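Local atomic coordinates of aldose 1-epimerase (Escherichia coli, PDB entry 3NRE), a protein that probably interconverts the alpha and beta anomers of aldose sugars, as a putative aldose 1-epimerase of the galactose mutarotase-like superfamily. Residues T131-N136 and S279-M284; Y113-S118 and L142-G147. All coordinates share one frame; numbering follows the deposited sequence. Where two conformers were deposited one is given.

Contact 1: residues T131-N136 and S279-M284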
loop_
_atom_site.group_PDB
_atom_site.type_symbol
_atom_site.label_atom_id
_atom_site.label_comp_id
_atom_site.label_asym_id
_atom_site.label_seq_id
_atom_site.Cartn_x
_atom_site.Cartn_y
_atom_site.Cartn_z
ATOM N N THR A 131 -10.400 -4.634 2.521
ATOM C CA THR A 131 -10.300 -5.871 1.772
ATOM C C THR A 131 -10.251 -5.561 0.254
ATOM O O THR A 131 -11.144 -4.871 -0.277
ATOM C CB THR A 131 -11.541 -6.737 2.154
ATOM O OG1 THR A 131 -11.563 -6.940 3.581
ATOM C CG2 THR A 131 -11.596 -8.104 1.420
ATOM N N LEU A 132 -9.225 -6.057 -0.441
ATOM C CA LEU A 132 -9.135 -5.975 -1.893
ATOM C C LEU A 132 -9.323 -7.379 -2.480
ATOM O O LEU A 132 -8.676 -8.317 -2.008
ATOM C CB LEU A 132 -7.763 -5.461 -2.307
ATOM C CG LEU A 132 -7.483 -3.951 -2.335
ATOM C CD1 LEU A 132 -5.985 -3.799 -2.443
ATOM C CD2 LEU A 132 -8.266 -3.244 -3.495
ATOM N N SER A 133 -10.213 -7.505 -3.472
ATOM C CA SER A 133 -10.475 -8.734 -4.196
ATOM C C SER A 133 -10.435 -8.420 -5.680
ATOM O O SER A 133 -11.187 -7.549 -6.146
ATOM C CB SER A 133 -11.847 -9.329 -3.848
ATOM O OG SER A 133 -12.011 -9.424 -2.443
ATOM N N VAL A 134 -9.569 -9.132 -6.420
ATOM C CA VAL A 134 -9.308 -8.818 -7.813
ATOM C C VAL A 134 -9.543 -10.047 -8.644
ATOM O O VAL A 134 -9.134 -11.133 -8.243
ATOM C CB VAL A 134 -7.864 -8.258 -8.016
ATOM C CG1 VAL A 134 -6.781 -9.195 -7.489
ATOM C CG2 VAL A 134 -7.578 -7.928 -9.490
ATOM N N THR A 135 -10.262 -9.864 -9.751
ATOM C CA THR A 135 -10.615 -10.953 -10.659
ATOM C C THR A 135 -9.998 -10.694 -12.023
ATOM O O THR A 135 -10.206 -9.631 -12.604
ATOM C CB THR A 135 -12.148 -11.013 -10.851
ATOM O OG1 THR A 135 -12.791 -11.136 -9.571
ATOM C CG2 THR A 135 -12.561 -12.183 -11.766
ATOM N N ASN A 136 -9.276 -11.682 -12.561
ATOM C CA ASN A 136 -8.708 -11.570 -13.909
ATOM C C ASN A 136 -9.862 -11.632 -14.940
ATOM O O ASN A 136 -10.651 -12.589 -14.963
ATOM C CB ASN A 136 -7.666 -12.670 -14.166
ATOM C CG ASN A 136 -6.929 -12.497 -15.512
ATOM O OD1 ASN A 136 -7.143 -11.505 -16.211
ATOM N ND2 ASN A 136 -6.111 -13.457 -15.878
ATOM N N SER A 279 -9.983 -15.326 -8.882
ATOM C CA SER A 279 -9.811 -14.143 -8.043
ATOM C C SER A 279 -8.846 -14.400 -6.907
ATOM O O SER A 279 -8.613 -15.539 -6.515
ATOM C CB SER A 279 -11.159 -13.765 -7.427
ATOM O OG SER A 279 -12.143 -13.560 -8.426
ATOM N N THR A 280 -8.299 -13.353 -6.344
ATOM C CA THR A 280 -7.573 -13.477 -5.088
ATOM C C THR A 280 -7.944 -12.267 -4.209
ATOM O O THR A 280 -8.336 -11.238 -4.745
ATOM C CB THR A 280 -6.061 -13.582 -5.266
ATOM O OG1 THR A 280 -5.482 -13.926 -4.000
ATOM C CG2 THR A 280 -5.447 -12.273 -5.778
ATOM N N THR A 281 -7.826 -12.444 -2.889
ATOM C CA THR A 281 -8.269 -11.444 -1.918
ATOM C C THR A 281 -7.205 -11.273 -0.845
ATOM O O THR A 281 -6.516 -12.232 -0.468
ATOM C CB THR A 281 -9.616 -11.866 -1.260
ATOM O OG1 THR A 281 -10.619 -12.048 -2.271
ATOM C CG2 THR A 281 -10.088 -10.811 -0.258
ATOM N N SER A 282 -7.021 -10.039 -0.382
ATOM C CA SER A 282 -6.144 -9.785 0.778
ATOM C C SER A 282 -6.855 -8.796 1.682
ATOM O O SER A 282 -7.669 -8.048 1.199
ATOM C CB SER A 282 -4.773 -9.243 0.385
ATOM O OG SER A 282 -4.867 -8.047 -0.316
ATOM N N GLU A 283 -6.507 -8.777 2.964
ATOM C CA GLU A 283 -7.110 -7.869 3.917
ATOM C C GLU A 283 -6.003 -7.191 4.729
ATOM O O GLU A 283 -4.996 -7.810 5.054
ATOM C CB GLU A 283 -8.037 -8.682 4.834
ATOM C CG GLU A 283 -8.717 -7.913 5.931
ATOM C CD GLU A 283 -9.344 -8.835 6.966
ATOM O OE1 GLU A 283 -10.336 -9.509 6.599
ATOM O OE2 GLU A 283 -8.830 -8.882 8.120
HETATM N N MSE A 284 -6.190 -5.913 5.062
HETATM C CA MSE A 284 -5.314 -5.225 5.997
HETATM C C MSE A 284 -6.225 -4.716 7.091
HETATM O O MSE A 284 -7.252 -4.122 6.766
HETATM C CB MSE A 284 -4.656 -4.048 5.290
HETATM C CG MSE A 284 -3.929 -3.058 6.208
HETATM SE SE MSE A 284 -3.104 -1.578 5.373
HETATM C CE MSE A 284 -4.620 -0.545 4.795
#

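Contact 2: residues Y113-S118 and L142-G147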
loop_
_atom_site.group_PDB
_atom_site.type_symbol
_atom_site.label_atom_id
_atom_site.label_comp_id
_atom_site.label_asym_id
_atom_site.label_seq_id
_atom_site.Cartn_x
_atom_site.Cartn_y
_atom_site.Cartn_z
ATOM N N TYR A 113 -2.966 -5.880 -18.141
ATOM C CA TYR A 113 -3.921 -6.555 -17.267
ATOM C C TYR A 113 -5.338 -5.974 -17.420
ATOM O O TYR A 113 -5.545 -4.747 -17.322
ATOM C CB TYR A 113 -3.515 -6.385 -15.817
ATOM C CG TYR A 113 -2.291 -7.133 -15.340
ATOM C CD1 TYR A 113 -1.009 -6.716 -15.671
ATOM C CD2 TYR A 113 -2.411 -8.208 -14.488
ATOM C CE1 TYR A 113 0.110 -7.386 -15.162
ATOM C CE2 TYR A 113 -1.334 -8.867 -13.999
ATOM C CZ TYR A 113 -0.050 -8.445 -14.336
ATOM O OH TYR A 113 1.012 -9.153 -13.831
ATOM N N HIS A 114 -6.317 -6.855 -17.655
ATOM C CA HIS A 114 -7.729 -6.491 -17.611
ATOM C C HIS A 114 -8.311 -7.179 -16.375
ATOM O O HIS A 114 -8.069 -8.373 -16.148
ATOM C CB HIS A 114 -8.485 -6.968 -18.867
ATOM C CG HIS A 114 -8.091 -6.250 -20.118
ATOM N ND1 HIS A 114 -8.798 -6.381 -21.297
ATOM C CD2 HIS A 114 -7.077 -5.393 -20.380
ATOM C CE1 HIS A 114 -8.224 -5.643 -22.231
ATOM N NE2 HIS A 114 -7.181 -5.031 -21.699
ATOM N N TYR A 115 -9.116 -6.452 -15.599
ATOM C CA TYR A 115 -9.604 -6.994 -14.340
ATOM C C TYR A 115 -10.705 -6.117 -13.758
ATOM O O TYR A 115 -10.960 -4.993 -14.241
ATOM C CB TYR A 115 -8.474 -7.135 -13.293
ATOM C CG TYR A 115 -7.787 -5.815 -13.062
ATOM C CD1 TYR A 115 -8.298 -4.907 -12.131
ATOM C CD2 TYR A 115 -6.676 -5.427 -13.819
ATOM C CE1 TYR A 115 -7.699 -3.687 -11.935
ATOM C CE2 TYR A 115 -6.089 -4.214 -13.638
ATOM C CZ TYR A 115 -6.593 -3.352 -12.691
ATOM O OH TYR A 115 -6.069 -2.097 -12.488
ATOM N N ARG A 116 -11.401 -6.706 -12.783
ATOM C CA ARG A 116 -12.341 -5.996 -11.909
ATOM C C ARG A 116 -11.819 -6.132 -10.479
ATOM O O ARG A 116 -11.346 -7.189 -10.069
ATOM C CB ARG A 116 -13.745 -6.597 -12.045
ATOM C CG ARG A 116 -14.839 -6.055 -11.136
ATOM C CD ARG A 116 -16.196 -6.790 -11.414
ATOM N NE ARG A 116 -17.281 -6.335 -10.533
ATOM C CZ ARG A 116 -18.269 -5.494 -10.867
ATOM N NH1 ARG A 116 -18.352 -4.964 -12.084
ATOM N NH2 ARG A 116 -19.215 -5.193 -9.974
ATOM N N VAL A 117 -11.874 -5.052 -9.718
ATOM C CA VAL A 117 -11.454 -5.118 -8.325
ATOM C C VAL A 117 -12.506 -4.467 -7.456
ATOM O O VAL A 117 -13.051 -3.459 -7.866
ATOM C CB VAL A 117 -10.062 -4.515 -8.121
ATOM C CG1 VAL A 117 -9.948 -3.066 -8.738
ATOM C CG2 VAL A 117 -9.641 -4.499 -6.640
ATOM N N SER A 118 -12.743 -5.046 -6.274
ATOM C CA SER A 118 -13.538 -4.463 -5.240
ATOM C C SER A 118 -12.652 -4.103 -4.051
ATOM O O SER A 118 -11.683 -4.780 -3.723
ATOM C CB SER A 118 -14.709 -5.389 -4.838
ATOM O OG SER A 118 -14.212 -6.540 -4.206
ATOM N N LEU A 142 -2.320 -14.373 -15.761
ATOM C CA LEU A 142 -1.232 -13.428 -15.386
ATOM C C LEU A 142 -1.006 -13.467 -13.889
ATOM O O LEU A 142 -1.870 -13.961 -13.150
ATOM C CB LEU A 142 -1.563 -12.016 -15.827
ATOM C CG LEU A 142 -1.497 -11.716 -17.329
ATOM C CD1 LEU A 142 -2.060 -10.342 -17.667
ATOM C CD2 LEU A 142 -0.060 -11.804 -17.841
ATOM N N PRO A 143 0.165 -13.013 -13.422
ATOM C CA PRO A 143 0.462 -13.042 -11.993
ATOM C C PRO A 143 0.049 -11.740 -11.295
ATOM O O PRO A 143 0.388 -10.637 -11.760
ATOM C CB PRO A 143 1.987 -13.278 -11.975
ATOM C CG PRO A 143 2.477 -12.493 -13.129
ATOM C CD PRO A 143 1.387 -12.735 -14.206
ATOM N N PHE A 144 -0.718 -11.894 -10.212
ATOM C CA PHE A 144 -1.359 -10.808 -9.515
ATOM C C PHE A 144 -0.851 -10.627 -8.098
ATOM O O PHE A 144 -0.417 -11.557 -7.405
ATOM C CB PHE A 144 -2.883 -11.008 -9.455
ATOM C CG PHE A 144 -3.633 -10.691 -10.759
ATOM C CD1 PHE A 144 -3.604 -11.568 -11.814
ATOM C CD2 PHE A 144 -4.466 -9.580 -10.872
ATOM C CE1 PHE A 144 -4.280 -11.298 -12.977
ATOM C CE2 PHE A 144 -5.179 -9.320 -12.066
ATOM C CZ PHE A 144 -5.111 -10.195 -13.082
ATOM N N GLY A 145 -0.975 -9.400 -7.652
ATOM C CA GLY A 145 -0.755 -9.099 -6.246
ATOM C C GLY A 145 -1.621 -7.914 -5.818
ATOM O O GLY A 145 -2.201 -7.239 -6.635
ATOM N N THR A 146 -1.646 -7.695 -4.516
ATOM C CA THR A 146 -2.387 -6.595 -3.885
ATOM C C THR A 146 -1.600 -6.023 -2.727
ATOM O O THR A 146 -0.640 -6.639 -2.181
ATOM C CB THR A 146 -3.762 -7.094 -3.348
ATOM O OG1 THR A 146 -3.550 -8.288 -2.582
ATOM C CG2 THR A 146 -4.687 -7.388 -4.477
ATOM N N GLY A 147 -2.015 -4.819 -2.343
ATOM C CA GLY A 147 -1.376 -4.161 -1.238
ATOM C C GLY A 147 -1.949 -2.805 -1.062
ATOM O O GLY A 147 -2.912 -2.462 -1.713
#

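Contact 1: residues T131-N136 and S279-M284
Thr131-Asn136 and Ser279-Met284 run antiparallel as neighbouring strands, their axes 4.7 Å apart at closest and at 167° to each other. Leu132 and Ser282 form one hydrogen-bonded pair, and Val134 and Thr280 the next. Each pair exchanges two backbone bonds, such as Leu132 N to Ser282 O at 3.0 Å and Val134 N to Thr280 O at 3.0 Å. Thr131 with Glu283, Ser133 with Thr281 and Thr135 with Ser279 are the non-hydrogen-bonded pairs. Their six side chains share one face of the sheet. Thr135 OG1 and Ser279 OG are hydrogen-bonded at 2.8 Å, and either could donate. In both residues the hydroxyl oxygen lies anti to the carbonyl carbon (chi1 -56°), which brings the two oxygens together between the strands. In one of the two conformers of Thr281, its OG1 likewise bonds Ser133 OG at 3.0 Å. In the conformers given, the methyl Thr131 CG2 also reaches diagonally to Thr281 CG2, and Thr131 OG1 lies against the aliphatic Glu283 CG. The other face carries Leu132, Val134, Thr280 and Ser282. There Val134 and Thr280 lie side by side and point the same way, with Val134 CG1 3.8 Å from Thr280 CG2. This face turns inward. Strand 142-153 covers part of it: Trp148 packs on Leu132 and Ser282, and Thr146 OG1 bonds the buried hydroxyl of Ser282. Thr280 rests on Ile272 and Leu274 of strand 272-274. In the large antiparallel sheet of this beta-sandwich fold, strand 114-123 flanks 127-136 and strand 220-227 flanks 279-290, so the pair occupies the interior of the sheet.

Contact 2: residues Y113-S118 and L142-G147
A T-shaped aromatic pair, Tyr113 with Phe144, joins residues 113-118 to residues 142-147. The edge of the Tyr113 ring points at the face of Phe144, with the planes at 88° and the centroids 5.1 Å apart. CG of Tyr113 lies anti to its own carbonyl carbon (chi1 -71°), which directs the ring toward residues 142-144. Tyr113 CD2 makes the closest approach, 3.6 Å from Phe144 CZ and toward the rim of that face. Leu142 covers one face of the tyrosine in a CH-pi contact: its CD1 stands 3.9 Å from the ring centroid, close to the normal. Leu142 CB also touches Tyr113 CE2. These strands belong to two different sheets of the mutarotase-like beta fold, and the contact bridges them mainly through side chains. The phenol supplies its polar link. Tyr113 OH donates to Pro143 O at 2.6 Å, in the carbonyl plane, with a C=O...O angle of 149°. Pro143 CD lies 3.6 Å from the same Tyr113 OH. The hydroxyl has a second partner in His263 NE2, so this buried polar group is gripped by a backbone carbonyl and an imidazole. Tyr115 takes a smaller share, its CB lying at the edge of the Phe144 ring, 4.1 Å from Phe144 CE2. Its own hydroxyl turns to Asp86 OD2. Pro53 packs on both tyrosines, while Val134 and Asn136 of strand 127-136 touch Phe144.

How the contacts relate
Contact 1 joins neighbours within one sheet; contact 2 joins that sheet to another. The first is therefore built on backbone bonds, with hydroxyl pairs on its more exposed face. The second is wholly buried and rests on aromatic packing with a single phenol-to-carbonyl bond. Strands 114-123, 127-136 and 142-153 follow one another in the chain, and the segments of the two contacts alternate along it. The contacts also touch directly. Thr135 N lies 2.9 Å from Arg116 O, a probable hydrogen bond between adjacent strands. Across the sheets, the hydroxyl of Ser282 ties residues 279-284 to residues 142-147.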